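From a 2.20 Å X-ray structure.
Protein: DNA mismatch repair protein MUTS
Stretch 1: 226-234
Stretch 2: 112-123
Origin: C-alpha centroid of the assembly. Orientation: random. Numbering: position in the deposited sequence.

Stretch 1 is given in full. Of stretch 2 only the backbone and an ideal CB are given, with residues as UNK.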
ATOM      1  N   ALA C 226      22.519  16.710  18.109  1.00 29.58           N
ATOM      2  CA  ALA C 226      22.189  17.968  17.451  1.00 30.27           C
ATOM      3  C   ALA C 226      20.821  17.854  16.797  1.00 30.93           C
ATOM      4  O   ALA C 226      19.994  18.762  16.900  1.00 31.34           O
ATOM      5  CB  ALA C 226      23.243  18.313  16.404  1.00 29.80           C
ATOM      6  N   TYR C 227      20.579  16.730  16.131  1.00 31.29           N
ATOM      7  CA  TYR C 227      19.309  16.512  15.451  1.00 31.67           C
ATOM      8  C   TYR C 227      18.121  16.395  16.418  1.00 32.27           C
ATOM      9  O   TYR C 227      17.129  17.099  16.270  1.00 32.18           O
ATOM     10  CB  TYR C 227      19.399  15.257  14.577  1.00 31.15           C
ATOM     11  CG  TYR C 227      18.296  15.141  13.551  1.00 30.65           C
ATOM     12  CD1 TYR C 227      18.282  15.955  12.418  1.00 30.24           C
ATOM     13  CD2 TYR C 227      17.250  14.232  13.724  1.00 30.47           C
ATOM     14  CE1 TYR C 227      17.257  15.873  11.485  1.00 30.05           C
ATOM     15  CE2 TYR C 227      16.212  14.138  12.793  1.00 30.24           C
ATOM     16  CZ  TYR C 227      16.225  14.965  11.678  1.00 30.31           C
ATOM     17  OH  TYR C 227      15.200  14.892  10.763  1.00 30.42           O
ATOM     18  N   ALA C 228      18.226  15.517  17.411  1.00 33.38           N
ATOM     19  CA  ALA C 228      17.134  15.310  18.364  1.00 34.55           C
ATOM     20  C   ALA C 228      16.833  16.505  19.266  1.00 35.29           C
ATOM     21  O   ALA C 228      15.680  16.734  19.615  1.00 35.44           O
ATOM     22  CB  ALA C 228      17.411  14.073  19.214  1.00 34.31           C
ATOM     23  N   GLN C 229      17.853  17.261  19.657  1.00 36.50           N
ATOM     24  CA  GLN C 229      17.625  18.419  20.514  1.00 37.77           C
ATOM     25  C   GLN C 229      16.837  19.460  19.730  1.00 38.37           C
ATOM     26  O   GLN C 229      16.018  20.191  20.280  1.00 38.01           O
ATOM     27  CB  GLN C 229      18.963  18.974  21.020  1.00 38.45           C
ATOM     28  CG  GLN C 229      19.711  17.916  21.839  1.00 39.80           C
ATOM     29  CD  GLN C 229      21.015  18.389  22.471  1.00 40.62           C
ATOM     30  OE1 GLN C 229      21.852  19.033  21.827  1.00 40.60           O
ATOM     31  NE2 GLN C 229      21.203  18.034  23.741  1.00 41.20           N
ATOM     32  N   ARG C 230      17.070  19.494  18.427  1.00 39.36           N
ATOM     33  CA  ARG C 230      16.368  20.411  17.549  1.00 40.50           C
ATOM     34  C   ARG C 230      14.901  19.993  17.482  1.00 40.95           C
ATOM     35  O   ARG C 230      14.008  20.794  17.752  1.00 41.20           O
ATOM     36  CB  ARG C 230      16.986  20.354  16.153  1.00 41.25           C
ATOM     37  CG  ARG C 230      16.585  21.470  15.198  1.00 43.03           C
ATOM     38  CD  ARG C 230      17.263  21.248  13.845  1.00 44.45           C
ATOM     39  NE  ARG C 230      18.639  20.790  14.043  1.00 45.65           N
ATOM     40  CZ  ARG C 230      19.467  20.380  13.082  1.00 46.39           C
ATOM     41  NH1 ARG C 230      19.085  20.364  11.807  1.00 46.57           N
ATOM     42  NH2 ARG C 230      20.684  19.962  13.412  1.00 46.68           N
ATOM     43  N   THR C 231      14.653  18.729  17.139  1.00 41.17           N
ATOM     44  CA  THR C 231      13.285  18.233  17.027  1.00 41.81           C
ATOM     45  C   THR C 231      12.540  18.325  18.350  1.00 42.11           C
ATOM     46  O   THR C 231      11.404  18.796  18.401  1.00 42.30           O
ATOM     47  CB  THR C 231      13.232  16.754  16.533  1.00 41.70           C
ATOM     48  OG1 THR C 231      13.795  15.884  17.524  1.00 42.06           O
ATOM     49  CG2 THR C 231      14.002  16.594  15.232  1.00 41.59           C
ATOM     50  N   GLN C 232      13.188  17.889  19.424  1.00 42.45           N
ATOM     51  CA  GLN C 232      12.565  17.912  20.744  1.00 42.64           C
ATOM     52  C   GLN C 232      12.283  19.340  21.198  1.00 42.44           C
ATOM     53  O   GLN C 232      11.450  19.569  22.072  1.00 42.53           O
ATOM     54  CB  GLN C 232      13.468  17.204  21.759  1.00 43.06           C
ATOM     55  CG  GLN C 232      12.744  16.629  22.975  1.00 43.55           C
ATOM     56  CD  GLN C 232      12.281  17.693  23.952  1.00 44.04           C
ATOM     57  OE1 GLN C 232      13.074  18.524  24.405  1.00 44.34           O
ATOM     58  NE2 GLN C 232      10.995  17.670  24.291  1.00 44.17           N
ATOM     59  N   GLY C 233      12.969  20.301  20.588  1.00 42.39           N
ATOM     60  CA  GLY C 233      12.772  21.687  20.966  1.00 42.01           C
ATOM     61  C   GLY C 233      13.375  22.013  22.320  1.00 41.75           C
ATOM     62  O   GLY C 233      12.936  22.952  22.984  1.00 41.74           O
ATOM     63  N   GLY C 234      14.380  21.243  22.732  1.00 41.54           N
ATOM     64  CA  GLY C 234      15.024  21.489  24.015  1.00 41.16           C
ATOM     65  C   GLY C 234      15.974  20.390  24.471  1.00 40.77           C
ATOM     66  O   GLY C 234      16.317  19.492  23.703  1.00 40.87           O
ATOM     67  N   UNK C 112       8.462  27.851  16.043  1.00 48.37           N
ATOM     68  CA  UNK C 112       8.418  26.412  15.878  1.00 46.68           C
ATOM     69  C   UNK C 112       8.710  25.790  17.240  1.00 45.49           C
ATOM     70  O   UNK C 112       9.786  25.971  17.793  1.00 45.46           O
ATOM     71  CB  UNK C 112       9.411  25.937  14.815  1.00 46.68           C
ATOM     72  N   UNK C 113       7.738  25.066  17.780  1.00 44.23           N
ATOM     73  CA  UNK C 113       7.879  24.431  19.088  1.00 42.88           C
ATOM     74  C   UNK C 113       8.534  23.055  19.037  1.00 41.66           C
ATOM     75  O   UNK C 113       9.173  22.629  19.997  1.00 41.51           O
ATOM     76  CB  UNK C 113       6.503  24.308  19.746  1.00 42.88           C
ATOM     77  N   UNK C 114       8.387  22.363  17.916  1.00 40.13           N
ATOM     78  CA  UNK C 114       8.961  21.037  17.789  1.00 38.90           C
ATOM     79  C   UNK C 114       8.874  20.529  16.372  1.00 37.96           C
ATOM     80  O   UNK C 114       8.047  20.985  15.584  1.00 37.84           O
ATOM     81  CB  UNK C 114       8.264  20.060  18.738  1.00 38.90           C
ATOM     82  N   UNK C 115       9.738  19.576  16.059  1.00 36.55           N
ATOM     83  CA  UNK C 115       9.764  18.970  14.749  1.00 35.42           C
ATOM     84  C   UNK C 115       9.289  17.538  14.930  1.00 34.61           C
ATOM     85  O   UNK C 115       9.562  16.915  15.960  1.00 34.92           O
ATOM     86  CB  UNK C 115      11.154  19.038  14.114  1.00 35.42           C
ATOM     87  N   UNK C 116       8.554  17.023  13.954  1.00 33.43           N
ATOM     88  CA  UNK C 116       8.077  15.647  14.025  1.00 32.37           C
ATOM     89  C   UNK C 116       8.681  14.869  12.877  1.00 31.24           C
ATOM     90  O   UNK C 116       8.338  15.089  11.722  1.00 31.17           O
ATOM     91  CB  UNK C 116       6.549  15.581  13.986  1.00 32.37           C
ATOM     92  N   UNK C 117       9.608  13.978  13.205  1.00 30.17           N
ATOM     93  CA  UNK C 117      10.258  13.156  12.207  1.00 29.49           C
ATOM     94  C   UNK C 117      10.149  11.719  12.699  1.00 28.81           C
ATOM     95  O   UNK C 117      10.153  11.467  13.891  1.00 28.87           O
ATOM     96  CB  UNK C 117      11.711  13.576  11.978  1.00 29.49           C
ATOM     97  N   UNK C 118      10.058  10.763  11.780  1.00 28.57           N
ATOM     98  CA  UNK C 118       9.927   9.348  12.140  1.00 28.88           C
ATOM     99  C   UNK C 118      10.806   8.840  13.278  1.00 28.74           C
ATOM    100  O   UNK C 118      10.319   8.135  14.161  1.00 29.03           O
ATOM    101  CB  UNK C 118      10.225   8.503  10.900  1.00 28.88           C
ATOM    102  N   UNK C 119      12.080   9.214  13.282  1.00 28.34           N
ATOM    103  CA  UNK C 119      12.967   8.739  14.330  1.00 28.49           C
ATOM    104  C   UNK C 119      13.119   9.574  15.595  1.00 28.56           C
ATOM    105  O   UNK C 119      14.001   9.297  16.399  1.00 28.33           O
ATOM    106  CB  UNK C 119      14.359   8.565  13.719  1.00 28.49           C
ATOM    107  N   UNK C 120      12.273  10.579  15.798  1.00 28.55           N
ATOM    108  CA  UNK C 120      12.390  11.414  16.993  1.00 28.32           C
ATOM    109  C   UNK C 120      11.035  11.670  17.647  1.00 28.35           C
ATOM    110  O   UNK C 120      10.879  12.613  18.419  1.00 28.55           O
ATOM    111  CB  UNK C 120      13.053  12.747  16.639  1.00 28.32           C
ATOM    112  N   UNK C 121      10.061  10.825  17.348  1.00 28.36           N
ATOM    113  CA  UNK C 121       8.719  10.989  17.891  1.00 28.39           C
ATOM    114  C   UNK C 121       8.628  10.783  19.402  1.00 28.99           C
ATOM    115  O   UNK C 121       9.227   9.860  19.965  1.00 28.91           O
ATOM    116  CB  UNK C 121       7.770  10.013  17.193  1.00 28.39           C
ATOM    117  N   UNK C 122       7.866  11.656  20.047  1.00 29.46           N
ATOM    118  CA  UNK C 122       7.649  11.587  21.485  1.00 30.26           C
ATOM    119  C   UNK C 122       6.176  11.384  21.820  1.00 30.60           C
ATOM    120  O   UNK C 122       5.834  11.108  22.964  1.00 30.83           O
ATOM    121  CB  UNK C 122       8.169  12.858  22.159  1.00 30.26           C
ATOM    122  N   UNK C 123       5.304  11.527  20.825  1.00 31.07           N
ATOM    123  CA  UNK C 123       3.875  11.354  21.046  1.00 31.72           C
ATOM    124  C   UNK C 123       3.486   9.868  21.056  1.00 32.07           C
ATOM    125  O   UNK C 123       3.755   9.135  20.104  1.00 32.06           O
ATOM    126  CB  UNK C 123       3.084  12.100  19.969  1.00 31.72           C
TER

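The helix of stretch 1 ends at a Schellman turn, where Gly233 takes positive phi, and its last turn runs against the strand at the start of stretch 2. Each position can be read from what stretch 1 offers there.

Position 112 has extended angles and no atom of stretch 1 near its CB, so the contact leaves its choice open, a beta-branched residue being natural in a strand; it is Val112. At position 113 the CB points away, and the constraint falls on the backbone instead: its carbonyl O lies 3.8 Å from Gly233 CA. Many residues would serve at 113, polar ones included; it is Thr113. An ideal CB on Gly233 would come 2.4 Å from Thr113 O, a clash, so the strand comes this close at a residue with no side chain, Gly233, just past the helix.

Position 114 sets its CB sideways, 3.4 Å from Thr231 O. The chain beyond CB has open space, so polar or aliphatic groups would serve. The residue is Gln114, whose CA is also 3.4 Å from Thr231 O and whose chain runs on from CB away from that carbonyl.

Position 115 is the centre of the contact. Its N donates to Thr231 O at 3.0 Å, nearly straight at 168°, a bond any residue but proline could make. The CB points toward the helix, 3.7 Å from Thr231 CA, with the aliphatic part of Arg230 alongside. A medium-sized aliphatic group, Leu, Ile, Val or Met, would fit. Leu115 fills the site, its CD1 3.9 Å from Arg230 CG. A water sits 2.8 Å from Leu115 O and 2.9 Å from Thr231 O, within hydrogen-bonding reach of both carbonyls, and so lies between the two backbones.

At position 116 the strand alternation turns CB away; stretch 1 sets no rule, and the residue is Leu116.

Position 117 faces the helix again, its CB 3.9 Å from Tyr227 OH and 5.0 Å from Thr231 CG2. A short side chain able to meet both a hydroxyl and a methyl is indicated: Thr, Ser, Val or Ala. Thr117 puts CG2 3.6 Å from Tyr227 OH, while its OG1 sits at the ring edge.

Position 118 lies beyond the reach of stretch 1; its phi of -43° admits proline, and it is Pro118. At 119 a CB would point sideways with nothing of stretch 1 within 5.5 Å, and phi/psi of -91/11 do not require glycine, so the contact would admit many residues; it is Gly119.

Position 120 points its CB toward the helix, only 3.3 Å from Thr231 OG1, which calls for something compact, such as Ala, Ser, Thr or Val. In Thr120, CG2 reaches to 4.0 Å from Tyr227 CE2. Thr231 OG1 itself donates to Ala228 O at 2.9 Å and accepts from a second water, which also donates to Thr120 O at 2.8 Å.

Position 121 points away, leaving the choice free: Leu121. Position 122 turns toward the helix, but no atom of stretch 1 comes within 5.5 Å of its CB, so a longer apolar chain such as Leu or Met could cross the gap. Leu122 does, its CD1 3.5 Å from Gln232 CG. Position 123 is out of reach, and Gln123 is unconstrained by this contact.

Stretch 2, residues 112-123: VTQLLTPGTLLQ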
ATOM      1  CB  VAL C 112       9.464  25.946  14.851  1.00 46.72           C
ATOM      2  CG1 VAL C 112       9.430  24.428  14.724  1.00 46.72           C
ATOM      3  CG2 VAL C 112       9.186  26.598  13.504  1.00 46.20           C
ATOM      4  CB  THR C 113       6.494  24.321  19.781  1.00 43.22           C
ATOM      5  OG1 THR C 113       6.183  25.575  20.397  1.00 43.32           O
ATOM      6  CG2 THR C 113       6.473  23.209  20.843  1.00 43.77           C
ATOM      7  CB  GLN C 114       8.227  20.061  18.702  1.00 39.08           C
ATOM      8  CG  GLN C 114       6.724  20.135  18.561  1.00 39.40           C
ATOM      9  CD  GLN C 114       6.024  18.954  19.183  1.00 39.83           C
ATOM     10  OE1 GLN C 114       4.798  18.945  19.322  1.00 40.38           O
ATOM     11  NE2 GLN C 114       6.797  17.940  19.555  1.00 39.76           N
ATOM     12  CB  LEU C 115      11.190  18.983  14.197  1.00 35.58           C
ATOM     13  CG  LEU C 115      11.861  20.360  14.116  1.00 35.80           C
ATOM     14  CD1 LEU C 115      13.265  20.212  13.542  1.00 35.97           C
ATOM     15  CD2 LEU C 115      11.033  21.289  13.242  1.00 35.41           C
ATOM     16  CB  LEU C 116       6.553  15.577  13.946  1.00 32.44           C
ATOM     17  CG  LEU C 116       5.757  16.261  15.062  1.00 32.77           C
ATOM     18  CD1 LEU C 116       4.279  15.938  14.894  1.00 33.40           C
ATOM     19  CD2 LEU C 116       6.229  15.786  16.411  1.00 32.98           C
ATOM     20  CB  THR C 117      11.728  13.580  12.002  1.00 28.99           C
ATOM     21  OG1 THR C 117      12.524  13.165  13.116  1.00 28.27           O
ATOM     22  CG2 THR C 117      11.805  15.103  11.853  1.00 28.79           C
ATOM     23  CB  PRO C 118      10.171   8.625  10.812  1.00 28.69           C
ATOM     24  CG  PRO C 118      11.057   9.572  10.065  1.00 29.13           C
ATOM     25  CD  PRO C 118      10.450  10.917  10.369  1.00 28.66           C
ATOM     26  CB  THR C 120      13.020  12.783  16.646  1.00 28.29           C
ATOM     27  OG1 THR C 120      12.144  13.498  15.767  1.00 27.51           O
ATOM     28  CG2 THR C 120      14.378  12.598  15.965  1.00 28.21           C
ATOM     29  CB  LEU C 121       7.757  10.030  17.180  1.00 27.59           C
ATOM     30  CG  LEU C 121       7.693  10.198  15.656  1.00 27.11           C
ATOM     31  CD1 LEU C 121       6.810   9.095  15.063  1.00 26.14           C
ATOM     32  CD2 LEU C 121       7.175  11.608  15.300  1.00 25.82           C
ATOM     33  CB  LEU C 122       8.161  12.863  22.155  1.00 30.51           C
ATOM     34  CG  LEU C 122       9.677  12.833  22.330  1.00 30.84           C
ATOM     35  CD1 LEU C 122      10.238  14.239  22.366  1.00 30.95           C
ATOM     36  CD2 LEU C 122      10.007  12.057  23.585  1.00 30.88           C
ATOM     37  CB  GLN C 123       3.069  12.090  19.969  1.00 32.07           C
ATOM     38  CG  GLN C 123       3.263  13.618  19.919  1.00 32.42           C
ATOM     39  CD  GLN C 123       4.564  14.052  19.246  1.00 32.72           C
ATOM     40  OE1 GLN C 123       5.246  13.257  18.596  1.00 32.51           O
ATOM     41  NE2 GLN C 123       4.900  15.330  19.388  1.00 33.14           N
TER
HETATM   42  O   HOH W   1       9.446  16.653  18.696  1.00 48.62           O
HETATM   43  O   HOH W   2      11.934  15.020  19.465  1.00 33.45           O
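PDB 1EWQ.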